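Local coordinates for protein HTH-type transcriptional regulator ascG (PDB 3BRQ) that represses transcription of the cryptic asc operon in Escherichia coli by sequence-specific binding to DNA, at residues S62-E65 with E66-A69. Residues are numbered along the deposited sequence; the frame is centred on the assembly and turned at random.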
loop_
_atom_site.group_PDB
_atom_site.type_symbol
_atom_site.label_atom_id
_atom_site.label_comp_id
_atom_site.label_asym_id
_atom_site.label_seq_id
_atom_site.Cartn_x
_atom_site.Cartn_y
_atom_site.Cartn_z
ATOM N N SER B 62 9.974 -11.270 -13.287
ATOM C CA SER B 62 11.184 -12.076 -13.561
ATOM C C SER B 62 12.316 -11.148 -14.029
ATOM O O SER B 62 12.046 -10.036 -14.412
ATOM C CB SER B 62 10.856 -13.095 -14.639
ATOM O OG SER B 62 10.595 -12.423 -15.864
ATOM N N ALA B 63 13.569 -11.610 -14.047
ATOM C CA ALA B 63 14.673 -10.783 -14.576
ATOM C C ALA B 63 14.435 -10.389 -16.036
ATOM O O ALA B 63 14.615 -9.205 -16.431
ATOM C CB ALA B 63 16.046 -11.545 -14.466
ATOM N N GLU B 64 14.085 -11.390 -16.858
ATOM C CA GLU B 64 13.837 -11.172 -18.268
ATOM C C GLU B 64 12.766 -10.116 -18.545
ATOM O O GLU B 64 12.932 -9.274 -19.437
ATOM C CB GLU B 64 13.472 -12.502 -18.975
ATOM C CG GLU B 64 13.086 -12.326 -20.494
ATOM C CD GLU B 64 14.225 -11.852 -21.386
ATOM O OE1 GLU B 64 15.412 -12.153 -21.078
ATOM O OE2 GLU B 64 13.923 -11.241 -22.452
ATOM N N GLU B 65 11.691 -10.123 -17.783
ATOM C CA GLU B 65 10.643 -9.131 -18.013
ATOM C C GLU B 65 11.037 -7.715 -17.488
ATOM O O GLU B 65 10.598 -6.702 -18.036
ATOM C CB GLU B 65 9.355 -9.590 -17.352
ATOM C CG GLU B 65 8.532 -10.615 -18.178
ATOM C CD GLU B 65 7.567 -11.461 -17.345
ATOM O OE1 GLU B 65 7.783 -11.754 -16.140
ATOM O OE2 GLU B 65 6.576 -11.880 -17.925
ATOM N N GLU B 66 11.850 -7.653 -16.420
ATOM C CA GLU B 66 12.370 -6.373 -15.956
ATOM C C GLU B 66 13.216 -5.736 -17.033
ATOM O O GLU B 66 13.032 -4.570 -17.322
ATOM C CB GLU B 66 13.147 -6.520 -14.642
ATOM C CG GLU B 66 12.269 -6.900 -13.428
ATOM C CD GLU B 66 13.093 -7.345 -12.219
ATOM O OE1 GLU B 66 14.315 -7.658 -12.395
ATOM O OE2 GLU B 66 12.538 -7.421 -11.095
ATOM N N ARG B 67 14.110 -6.520 -17.647
ATOM C CA ARG B 67 14.879 -6.073 -18.790
ATOM C C ARG B 67 14.018 -5.615 -20.007
ATOM O O ARG B 67 14.259 -4.536 -20.576
ATOM C CB ARG B 67 15.824 -7.197 -19.169
ATOM C CG ARG B 67 16.701 -6.958 -20.341
ATOM C CD ARG B 67 17.199 -8.325 -20.845
ATOM N NE ARG B 67 18.343 -8.731 -20.066
ATOM C CZ ARG B 67 18.420 -9.751 -19.211
ATOM N NH1 ARG B 67 17.403 -10.579 -18.982
ATOM N NH2 ARG B 67 19.575 -9.947 -18.581
ATOM N N GLN B 68 12.995 -6.400 -20.357
ATOM C CA GLN B 68 12.136 -6.037 -21.467
ATOM C C GLN B 68 11.374 -4.741 -21.186
ATOM O O GLN B 68 11.088 -3.980 -22.104
ATOM C CB GLN B 68 11.107 -7.135 -21.774
ATOM C CG GLN B 68 11.741 -8.361 -22.424
ATOM C CD GLN B 68 10.761 -9.527 -22.501
ATOM O OE1 GLN B 68 9.558 -9.372 -22.174
ATOM N NE2 GLN B 68 11.263 -10.710 -22.923
ATOM N N ALA B 69 11.019 -4.512 -19.935
ATOM C CA ALA B 69 10.243 -3.280 -19.549
ATOM C C ALA B 69 11.129 -2.023 -19.683
ATOM O O ALA B 69 10.671 -0.950 -20.085
ATOM C CB ALA B 69 9.753 -3.420 -18.111
#
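Glu-64 spreads its carboxylate between two side chains of the next helical turn, Arg-67 and Gln-68. Its CG lies anti to the backbone N (chi1 176°), and a bend at chi2 swings the acid along the helix. Glu-64 OE2 takes a hydrogen bond through its anti lone pair from Gln-68 NE2, 2.8 Å away, the amide plane turned 74° from the carboxylate. Glu-64 OE1 lies 3.3 Å from Arg-67 NH1, a salt bridge whose hydrogen bond is weak because strongly bent; the planes lie 30° apart, and NH2 of the same guanidinium pairs with Glu-92. These are the first two turns of helix 63-75, which follows strand 53-60 in the N-terminal subdomain of the periplasmic-binding-protein-like core of this LacI-family regulator. Ser-62 is its N-cap: OG accepts from Glu-65 N at 3.2 Å and donates to Glu-65 OE1 at 2.9 Å, meeting the carboxylate from above its plane. Buried Glu-66 runs back toward the helix start, CG 3.3 Å from Ser-62 O, and its oxygens accept from the backbone N atoms of Arg-86, Phe-87 and Leu-88 and bond Thr-27 OG1. With an alanine here, the loop amides and Thr-27 OG1 would probably lose their carboxylate partner.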